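Local coordinates for putative cytochrome P450 120 (Synechocystis sp., PDB 2VE3), which probably acts as a haem-dependent monooxygenase of the cytochrome P450 family and binds retinoic acid, at residues A[346-356]-A[373-383]; A[261-270]-A[307-317]. One frame throughout, in Å; residues are numbered along the deposited sequence.

Interaction 1: residues A[346-356]-A[373-383]; sequences ISQTHADPDLY and ATHNPPFAHVP. With HEM (protoporphyrin IX containing Fe), chain C.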
# COMPACT_ATOMS: atom_id res chain seq x y z
N ILE A 346 -2.54 11.53 1.66
CA ILE A 346 -1.70 11.06 2.77
C ILE A 346 -0.29 11.68 2.66
O ILE A 346 0.29 12.10 3.66
CB ILE A 346 -1.61 9.50 2.79
CG1 ILE A 346 -3.01 8.88 2.89
CG2 ILE A 346 -0.70 9.01 3.94
CD1 ILE A 346 -3.04 7.41 2.58
N SER A 347 0.24 11.73 1.45
CA SER A 347 1.53 12.36 1.21
C SER A 347 1.56 13.83 1.69
O SER A 347 2.54 14.25 2.28
CB SER A 347 1.90 12.26 -0.27
OG SER A 347 0.80 12.66 -1.09
N GLN A 348 0.50 14.59 1.42
CA GLN A 348 0.43 15.98 1.88
C GLN A 348 0.30 16.08 3.42
O GLN A 348 1.00 16.89 4.05
CB GLN A 348 -0.69 16.77 1.17
CG GLN A 348 -0.56 16.83 -0.34
CD GLN A 348 -1.80 17.40 -1.07
OE1 GLN A 348 -2.03 17.09 -2.23
NE2 GLN A 348 -2.59 18.23 -0.38
N THR A 349 -0.56 15.26 4.01
CA THR A 349 -0.76 15.26 5.47
C THR A 349 0.55 15.00 6.19
O THR A 349 0.86 15.65 7.19
CB THR A 349 -1.83 14.24 5.92
OG1 THR A 349 -3.04 14.45 5.19
CG2 THR A 349 -2.13 14.37 7.41
N HIS A 350 1.32 14.05 5.67
CA HIS A 350 2.58 13.63 6.29
C HIS A 350 3.74 14.59 6.06
O HIS A 350 4.80 14.44 6.65
CB HIS A 350 2.96 12.22 5.81
CG HIS A 350 2.07 11.14 6.37
ND1 HIS A 350 2.35 9.81 6.20
CD2 HIS A 350 0.92 11.21 7.07
CE1 HIS A 350 1.40 9.09 6.78
NE2 HIS A 350 0.52 9.92 7.31
N ALA A 351 3.51 15.58 5.20
CA ALA A 351 4.49 16.64 4.96
C ALA A 351 4.09 17.95 5.64
O ALA A 351 4.78 18.96 5.49
CB ALA A 351 4.70 16.86 3.44
N ASP A 352 3.00 17.95 6.39
CA ASP A 352 2.56 19.14 7.12
C ASP A 352 3.55 19.51 8.22
O ASP A 352 3.82 18.70 9.08
CB ASP A 352 1.16 18.95 7.71
CG ASP A 352 0.65 20.19 8.43
OD1 ASP A 352 0.46 21.25 7.79
OD2 ASP A 352 0.43 20.10 9.65
N PRO A 353 4.13 20.73 8.16
CA PRO A 353 5.14 21.12 9.16
C PRO A 353 4.60 21.37 10.57
O PRO A 353 5.37 21.32 11.52
CB PRO A 353 5.78 22.37 8.57
CG PRO A 353 4.75 22.94 7.64
CD PRO A 353 3.92 21.78 7.14
N ASP A 354 3.30 21.62 10.69
CA ASP A 354 2.64 21.74 12.00
C ASP A 354 2.50 20.38 12.66
O ASP A 354 2.73 20.22 13.87
CB ASP A 354 1.25 22.36 11.86
CG ASP A 354 1.27 23.76 11.29
OD1 ASP A 354 2.29 24.46 11.43
OD2 ASP A 354 0.25 24.18 10.70
N LEU A 355 2.11 19.39 11.86
CA LEU A 355 2.07 17.99 12.27
C LEU A 355 3.47 17.39 12.44
O LEU A 355 3.73 16.65 13.39
CB LEU A 355 1.28 17.20 11.22
CG LEU A 355 -0.11 16.63 11.53
CD1 LEU A 355 -0.85 17.39 12.64
CD2 LEU A 355 -0.95 16.50 10.25
N TYR A 356 4.36 17.70 11.51
CA TYR A 356 5.70 17.12 11.48
C TYR A 356 6.78 18.19 11.35
O TYR A 356 7.19 18.51 10.23
CB TYR A 356 5.80 16.06 10.36
CG TYR A 356 4.77 14.97 10.52
CD1 TYR A 356 4.89 14.02 11.54
CD2 TYR A 356 3.64 14.93 9.71
CE1 TYR A 356 3.94 13.04 11.72
CE2 TYR A 356 2.67 13.95 9.87
CZ TYR A 356 2.83 13.01 10.87
OH TYR A 356 1.90 12.04 11.04
N ALA A 373 4.58 13.40 17.67
CA ALA A 373 3.53 12.71 16.93
C ALA A 373 2.49 12.00 17.81
O ALA A 373 1.42 11.63 17.33
CB ALA A 373 4.15 11.73 15.94
N THR A 374 2.81 11.84 19.10
CA THR A 374 1.95 11.13 20.05
C THR A 374 0.78 11.96 20.57
O THR A 374 -0.32 11.43 20.78
CB THR A 374 2.75 10.65 21.27
OG1 THR A 374 3.30 11.79 21.92
CG2 THR A 374 3.87 9.69 20.85
N HIS A 375 1.00 13.25 20.80
CA HIS A 375 -0.12 14.11 21.15
C HIS A 375 -0.53 15.07 20.02
O HIS A 375 -1.01 16.16 20.29
CB HIS A 375 0.04 14.81 22.52
CG HIS A 375 1.46 15.09 22.92
ND1 HIS A 375 2.08 14.43 23.96
CD2 HIS A 375 2.36 15.98 22.44
CE1 HIS A 375 3.31 14.89 24.09
NE2 HIS A 375 3.51 15.83 23.18
N ASN A 376 -0.33 14.64 18.77
CA ASN A 376 -0.88 15.32 17.60
C ASN A 376 -2.41 15.11 17.59
O ASN A 376 -2.91 14.22 18.29
CB ASN A 376 -0.26 14.76 16.29
CG ASN A 376 0.83 15.67 15.70
OD1 ASN A 376 0.87 16.87 15.96
ND2 ASN A 376 1.69 15.09 14.87
N PRO A 377 -3.16 15.93 16.83
CA PRO A 377 -4.58 15.63 16.64
C PRO A 377 -4.82 14.25 16.02
O PRO A 377 -3.89 13.66 15.46
CB PRO A 377 -5.05 16.74 15.68
CG PRO A 377 -3.81 17.31 15.08
CD PRO A 377 -2.76 17.17 16.14
N PRO A 378 -6.03 13.69 16.19
CA PRO A 378 -6.37 12.46 15.47
C PRO A 378 -6.22 12.61 13.96
O PRO A 378 -6.41 13.71 13.43
CB PRO A 378 -7.84 12.24 15.83
CG PRO A 378 -8.01 12.91 17.16
CD PRO A 378 -7.12 14.12 17.10
N PHE A 379 -5.87 11.52 13.28
CA PHE A 379 -5.81 11.47 11.80
C PHE A 379 -4.64 12.26 11.20
O PHE A 379 -4.71 12.74 10.06
CB PHE A 379 -7.15 11.89 11.16
CG PHE A 379 -8.32 11.03 11.59
CD1 PHE A 379 -8.40 9.69 11.20
CD2 PHE A 379 -9.34 11.56 12.37
CE1 PHE A 379 -9.48 8.89 11.59
CE2 PHE A 379 -10.44 10.77 12.77
CZ PHE A 379 -10.50 9.43 12.38
N ALA A 380 -3.56 12.32 11.97
CA ALA A 380 -2.35 13.04 11.61
C ALA A 380 -1.32 12.11 10.93
O ALA A 380 -0.53 12.52 10.06
CB ALA A 380 -1.76 13.68 12.87
N HIS A 381 -1.34 10.84 11.34
CA HIS A 381 -0.52 9.79 10.77
C HIS A 381 -1.53 8.80 10.19
O HIS A 381 -2.21 8.08 10.91
CB HIS A 381 0.32 9.17 11.89
CG HIS A 381 1.27 8.10 11.44
ND1 HIS A 381 2.39 8.36 10.68
CD2 HIS A 381 1.29 6.77 11.69
CE1 HIS A 381 3.04 7.23 10.46
NE2 HIS A 381 2.40 6.25 11.07
N VAL A 382 -1.68 8.84 8.87
CA VAL A 382 -2.67 8.02 8.17
C VAL A 382 -2.11 7.20 6.98
O VAL A 382 -2.69 7.25 5.88
CB VAL A 382 -3.89 8.86 7.73
CG1 VAL A 382 -4.73 9.29 8.95
CG2 VAL A 382 -3.48 10.07 6.86
N PRO A 383 -1.04 6.42 7.20
CA PRO A 383 -0.43 5.59 6.14
C PRO A 383 -1.39 4.46 5.68
O PRO A 383 -1.29 4.00 4.55
CB PRO A 383 0.82 5.01 6.81
CG PRO A 383 0.46 5.00 8.30
CD PRO A 383 -0.36 6.23 8.50
CHA HEM C . -7.04 -0.25 2.04
CHB HEM C . -2.54 1.49 2.67
CHC HEM C . -0.78 -3.04 2.76
CHD HEM C . -5.13 -4.76 1.58
C1A HEM C . -5.99 0.65 2.22
C2A HEM C . -6.06 2.09 2.30
C3A HEM C . -4.81 2.56 2.49
C4A HEM C . -3.92 1.43 2.51
CMA HEM C . -4.36 4.03 2.64
CAA HEM C . -7.37 2.92 2.24
CBA HEM C . -7.70 3.40 0.83
CGA HEM C . -9.07 4.04 0.88
O1A HEM C . -9.21 5.08 1.59
O2A HEM C . -10.02 3.52 0.22
C1B HEM C . -1.68 0.42 2.79
C2B HEM C . -0.27 0.48 3.14
C3B HEM C . 0.22 -0.78 3.17
C4B HEM C . -0.87 -1.66 2.84
CMB HEM C . 0.50 1.79 3.42
CAB HEM C . 1.67 -1.28 3.46
CBB HEM C . 2.49 -0.69 4.35
C1C HEM C . -1.80 -3.92 2.50
C2C HEM C . -1.71 -5.37 2.51
C3C HEM C . -2.91 -5.85 2.18
C4C HEM C . -3.80 -4.71 1.94
CMC HEM C . -0.44 -6.18 2.88
CAC HEM C . -3.34 -7.35 2.10
CBC HEM C . -2.96 -8.17 1.12
C1D HEM C . -6.01 -3.70 1.51
C2D HEM C . -7.36 -3.81 1.01
C3D HEM C . -7.96 -2.41 1.14
C4D HEM C . -6.92 -1.59 1.74
CMD HEM C . -8.04 -5.09 0.45
CAD HEM C . -9.38 -1.95 0.75
CBD HEM C . -10.19 -1.76 2.03
CGD HEM C . -11.61 -1.34 1.71
O1D HEM C . -12.45 -1.40 2.64
O2D HEM C . -11.92 -0.95 0.55
NA HEM C . -4.67 0.28 2.35
NB HEM C . -2.01 -0.90 2.60
NC HEM C . -3.08 -3.55 2.14
ND HEM C . -5.79 -2.39 1.94
FE HEM C . -3.90 -1.68 2.55
O HOH W 1 1.39 11.97 13.95
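H350 reaches the backbone of V382 with its ring edge: V382 N donates to NE2 at 2.9 Å, lying only 4° out of the imidazole plane, and this bond helps to set the rotation of the ring, whose ND1 is hydrogen-bonded elsewhere. I346 CG2 covers a face of the same ring near the rim, and P383 CD comes up at its edge, 3.8 Å from H350 CE1. With CG1 of I346 beside its backbone N (chi1 -57°), CG2 is left anti to that N and rests 3.3 Å from V382 O, while CD1 extends to the haem methyl CMA. A leucine at H350 would probably leave the V382 amide without its acceptor and the chain ahead of P383 freer to shift. This end is closely packed and buried.

Farther from the haem, Y356 OH donates to A380 O at 2.7 Å, coming from above the carbonyl plane rather than along a lone pair. L355 lays CG against A380 CB (3.6 Å) and sends CD1 to the ring of P377. Toward the surface the contact becomes looser and more polar. N376 ND2 gives a nearly straight bond to L355 O (3.0 Å, 173°) and also a hydrogen to a water that in turn donates to Y356 OH, with exposed D354 at the margin. Residues 346-356 carry an Asx motif, with D352 OD2 accepting from L355 N. The contacts as a whole let the short helix 346-349 and the turn after it clasp the chain leading into the P450 cysteine-ligand loop, where C391 is, by similarity, the axial haem ligand.

Interaction 2: residues A[261-270]-A[307-317]; sequences SALSSFCLLL and VLQEVLRLIPP. With HEM (protoporphyrin IX containing Fe), chain C.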
# COMPACT_ATOMS: atom_id res chain seq x y z
N SER A 261 7.11 -0.86 -2.05
CA SER A 261 7.38 0.53 -1.67
C SER A 261 7.90 0.67 -0.21
O SER A 261 8.96 1.27 0.01
CB SER A 261 6.15 1.39 -1.92
OG SER A 261 6.42 2.75 -1.64
N ALA A 262 7.19 0.09 0.77
CA ALA A 262 7.58 0.23 2.17
C ALA A 262 9.02 -0.26 2.41
O ALA A 262 9.79 0.40 3.11
CB ALA A 262 6.60 -0.47 3.11
N LEU A 263 9.38 -1.39 1.80
CA LEU A 263 10.71 -1.99 2.03
C LEU A 263 11.83 -1.32 1.26
O LEU A 263 12.94 -1.30 1.77
CB LEU A 263 10.72 -3.50 1.74
CG LEU A 263 9.68 -4.42 2.38
CD1 LEU A 263 10.01 -5.85 1.97
CD2 LEU A 263 9.57 -4.28 3.90
N SER A 264 11.57 -0.83 0.04
CA SER A 264 12.56 0.02 -0.64
C SER A 264 12.77 1.30 0.16
O SER A 264 13.91 1.76 0.29
CB SER A 264 12.21 0.37 -2.09
OG SER A 264 10.88 0.86 -2.21
N SER A 265 11.68 1.87 0.69
CA SER A 265 11.77 3.05 1.57
C SER A 265 12.63 2.78 2.79
O SER A 265 13.47 3.60 3.12
CB SER A 265 10.40 3.55 2.00
OG SER A 265 9.64 3.92 0.86
N PHE A 266 12.40 1.64 3.46
CA PHE A 266 13.20 1.24 4.63
C PHE A 266 14.67 1.04 4.27
O PHE A 266 15.58 1.39 5.04
CB PHE A 266 12.64 -0.06 5.25
CG PHE A 266 13.47 -0.60 6.39
CD1 PHE A 266 13.21 -0.19 7.70
CD2 PHE A 266 14.52 -1.49 6.15
CE1 PHE A 266 13.98 -0.67 8.75
CE2 PHE A 266 15.31 -1.96 7.21
CZ PHE A 266 15.03 -1.55 8.51
N CYS A 267 14.90 0.45 3.11
CA CYS A 267 16.26 0.23 2.63
C CYS A 267 16.90 1.55 2.24
O CYS A 267 18.09 1.76 2.48
CB CYS A 267 16.28 -0.72 1.43
SG CYS A 267 15.80 -2.39 1.79
N LEU A 268 16.12 2.42 1.62
CA LEU A 268 16.57 3.77 1.34
C LEU A 268 16.93 4.51 2.63
O LEU A 268 18.08 4.94 2.81
CB LEU A 268 15.52 4.53 0.51
CG LEU A 268 15.74 5.99 0.10
CD1 LEU A 268 17.09 6.21 -0.57
CD2 LEU A 268 14.60 6.48 -0.80
N LEU A 269 15.97 4.63 3.55
CA LEU A 269 16.16 5.46 4.76
C LEU A 269 17.16 4.94 5.80
O LEU A 269 17.90 5.71 6.41
CB LEU A 269 14.82 5.77 5.42
CG LEU A 269 13.92 6.64 4.56
CD1 LEU A 269 12.43 6.58 5.03
CD2 LEU A 269 14.46 8.06 4.58
N LEU A 270 17.18 3.64 6.01
CA LEU A 270 18.13 3.08 6.98
C LEU A 270 19.46 2.90 6.30
O LEU A 270 20.46 2.67 6.95
CB LEU A 270 17.60 1.77 7.58
CG LEU A 270 16.66 1.86 8.80
CD1 LEU A 270 17.38 2.27 10.05
CD2 LEU A 270 15.43 2.75 8.57
N VAL A 307 10.68 3.28 14.18
CA VAL A 307 11.34 3.49 12.88
C VAL A 307 10.35 3.21 11.74
O VAL A 307 10.28 3.94 10.74
CB VAL A 307 12.59 2.59 12.79
CG1 VAL A 307 13.20 2.60 11.39
CG2 VAL A 307 13.61 3.01 13.83
N LEU A 308 9.57 2.15 11.91
CA LEU A 308 8.66 1.71 10.85
C LEU A 308 7.45 2.65 10.72
O LEU A 308 7.06 2.96 9.60
CB LEU A 308 8.30 0.23 11.01
CG LEU A 308 9.46 -0.77 10.89
CD1 LEU A 308 9.00 -2.19 11.21
CD2 LEU A 308 10.13 -0.73 9.50
N GLN A 309 6.94 3.16 11.84
CA GLN A 309 5.97 4.26 11.81
C GLN A 309 6.50 5.48 11.03
O GLN A 309 5.76 6.12 10.28
CB GLN A 309 5.60 4.73 13.24
CG GLN A 309 4.75 3.73 14.11
CD GLN A 309 3.30 3.63 13.67
OE1 GLN A 309 2.99 3.05 12.62
NE2 GLN A 309 2.40 4.17 14.47
N GLU A 310 7.78 5.79 11.23
CA GLU A 310 8.40 6.97 10.62
C GLU A 310 8.79 6.79 9.13
O GLU A 310 8.71 7.75 8.36
CB GLU A 310 9.57 7.47 11.48
CG GLU A 310 10.40 8.62 10.90
CD GLU A 310 9.64 9.92 10.71
OE1 GLU A 310 8.39 9.94 10.82
OE2 GLU A 310 10.30 10.95 10.46
N VAL A 311 9.18 5.58 8.75
CA VAL A 311 9.36 5.23 7.32
C VAL A 311 8.04 5.50 6.57
O VAL A 311 8.03 6.25 5.59
CB VAL A 311 9.84 3.75 7.10
CG1 VAL A 311 9.73 3.35 5.65
CG2 VAL A 311 11.29 3.58 7.53
N LEU A 312 6.94 4.90 7.04
CA LEU A 312 5.60 5.07 6.44
C LEU A 312 5.11 6.52 6.47
O LEU A 312 4.30 6.93 5.63
CB LEU A 312 4.56 4.18 7.16
CG LEU A 312 4.73 2.65 7.12
CD1 LEU A 312 3.65 1.95 7.93
CD2 LEU A 312 4.78 2.08 5.70
N ARG A 313 5.59 7.28 7.46
CA ARG A 313 5.23 8.68 7.59
C ARG A 313 5.92 9.45 6.48
O ARG A 313 5.27 10.15 5.71
CB ARG A 313 5.60 9.22 8.99
CG ARG A 313 4.91 10.51 9.41
CD ARG A 313 5.58 11.77 8.82
NE ARG A 313 7.03 11.84 9.08
CZ ARG A 313 7.86 12.77 8.57
NH1 ARG A 313 7.40 13.73 7.79
NH2 ARG A 313 9.15 12.73 8.86
N LEU A 314 7.25 9.34 6.43
CA LEU A 314 8.06 10.10 5.48
C LEU A 314 7.79 9.70 4.03
O LEU A 314 7.66 10.57 3.18
CB LEU A 314 9.56 9.98 5.82
CG LEU A 314 10.55 10.82 4.99
CD1 LEU A 314 10.21 12.32 4.97
CD2 LEU A 314 11.99 10.61 5.45
N ILE A 315 7.72 8.41 3.76
CA ILE A 315 7.45 7.95 2.39
C ILE A 315 6.24 7.01 2.37
O ILE A 315 6.40 5.80 2.42
CB ILE A 315 8.68 7.22 1.77
CG1 ILE A 315 9.96 8.07 1.89
CG2 ILE A 315 8.42 6.88 0.30
CD1 ILE A 315 11.22 7.30 1.52
N PRO A 316 5.02 7.56 2.30
CA PRO A 316 3.85 6.68 2.41
C PRO A 316 3.67 5.86 1.11
O PRO A 316 3.70 6.42 0.00
CB PRO A 316 2.68 7.67 2.61
CG PRO A 316 3.30 9.04 2.74
CD PRO A 316 4.62 8.96 2.08
N PRO A 317 3.51 4.53 1.25
CA PRO A 317 3.41 3.65 0.05
C PRO A 317 2.21 3.98 -0.83
O PRO A 317 2.28 3.85 -2.06
CB PRO A 317 3.24 2.25 0.66
CG PRO A 317 3.84 2.37 2.03
CD PRO A 317 3.44 3.75 2.50
CHA HEM C . -7.04 -0.25 2.04
CHB HEM C . -2.54 1.49 2.67
CHC HEM C . -0.78 -3.04 2.76
CHD HEM C . -5.13 -4.76 1.58
C1A HEM C . -5.99 0.65 2.22
C2A HEM C . -6.06 2.09 2.30
C3A HEM C . -4.81 2.56 2.49
C4A HEM C . -3.92 1.43 2.51
CMA HEM C . -4.36 4.03 2.64
CAA HEM C . -7.37 2.92 2.24
CBA HEM C . -7.70 3.40 0.83
CGA HEM C . -9.07 4.04 0.88
O1A HEM C . -9.21 5.08 1.59
O2A HEM C . -10.02 3.52 0.22
C1B HEM C . -1.68 0.42 2.79
C2B HEM C . -0.27 0.48 3.14
C3B HEM C . 0.22 -0.78 3.17
C4B HEM C . -0.87 -1.66 2.84
CMB HEM C . 0.50 1.79 3.42
CAB HEM C . 1.67 -1.28 3.46
CBB HEM C . 2.49 -0.69 4.35
C1C HEM C . -1.80 -3.92 2.50
C2C HEM C . -1.71 -5.37 2.51
C3C HEM C . -2.91 -5.85 2.18
C4C HEM C . -3.80 -4.71 1.94
CMC HEM C . -0.44 -6.18 2.88
CAC HEM C . -3.34 -7.35 2.10
CBC HEM C . -2.96 -8.17 1.12
C1D HEM C . -6.01 -3.70 1.51
C2D HEM C . -7.36 -3.81 1.01
C3D HEM C . -7.96 -2.41 1.14
C4D HEM C . -6.92 -1.59 1.74
CMD HEM C . -8.04 -5.09 0.45
CAD HEM C . -9.38 -1.95 0.75
CBD HEM C . -10.19 -1.76 2.03
CGD HEM C . -11.61 -1.34 1.71
O1D HEM C . -12.45 -1.40 2.64
O2D HEM C . -11.92 -0.95 0.55
NA HEM C . -4.67 0.28 2.35
NB HEM C . -2.01 -0.90 2.60
NC HEM C . -3.08 -3.55 2.14
ND HEM C . -5.79 -2.39 1.94
FE HEM C . -3.90 -1.68 2.55
O HOH W 2 7.20 3.69 0.76
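Helix 261-270 and helix 307-314 cross steeply, their directions 106° apart and their axes approaching to 9.6 Å, with V311 facing S265 and F266 where they meet. V311 is the knob of a knobs-into-holes fit, set among A262, S265, F266 and L269. Because CG1 is anti to the backbone N (chi1 168°), it points at S265 CB (3.7 Å), while CG2 turns toward L269.

L308 CD2 touches F266 CD1 at 3.6 Å, the side chains slanting past each other; a face of the F266 ring is covered by L270 CG from its own helix. L270 and V307 meet end on, CD2 to CG1, and L269 likewise meets I315, CD1 to CD1 at 3.8 Å, with its other branch packed on L314.

Polar atoms gather where helix 307-314 runs out. I315, the first residue to leave helical geometry, puts CG2 3.3 Å from S265 OG, and a water bonded to S261 OG, and lying suspiciously close to S265 OG, donates to I315 O at 2.8 Å. S261 OG is also hydrogen-bonded to P430 O. Beyond, P317 CG and L312 CD2 lie against the haem, 3.7 Å from CMB and 3.8 Å from CBB respectively.

On the side turned from helix 261-270, R313 grips E310 side-on, NE to OE1 and NH2 to OE2, both oxygens met on the syn side but about 31° out of the carboxylate plane. E310 also makes a salt bridge to R366. This is the ExxR motif of the P450 K helix, extended by R366 into the Glu-Arg-Arg triad and backed by helix 241-272.

The two contacts follow one another along the chain: 261-270 pairs with 307-317 before 346-356 pairs with 373-383, and their centres lie about 15 Å apart. Interaction 2 joins the long helix 241-272 to helix 302-314 deep in the protein, whereas interaction 1 ties helix 346-349 to a loop nearer the surface, ahead of helix 394-411. They meet directly, R313 NH1 probably donating to H350 O at 2.9 Å, with H381 packed on Q309 and R313. Both contacts end at the haem, interaction 1 bringing P383 O near the methyl CMB. The ExxR helix therefore stands between helix 241-272 and the chain leading to the cysteine loop, linking both to the haem pocket.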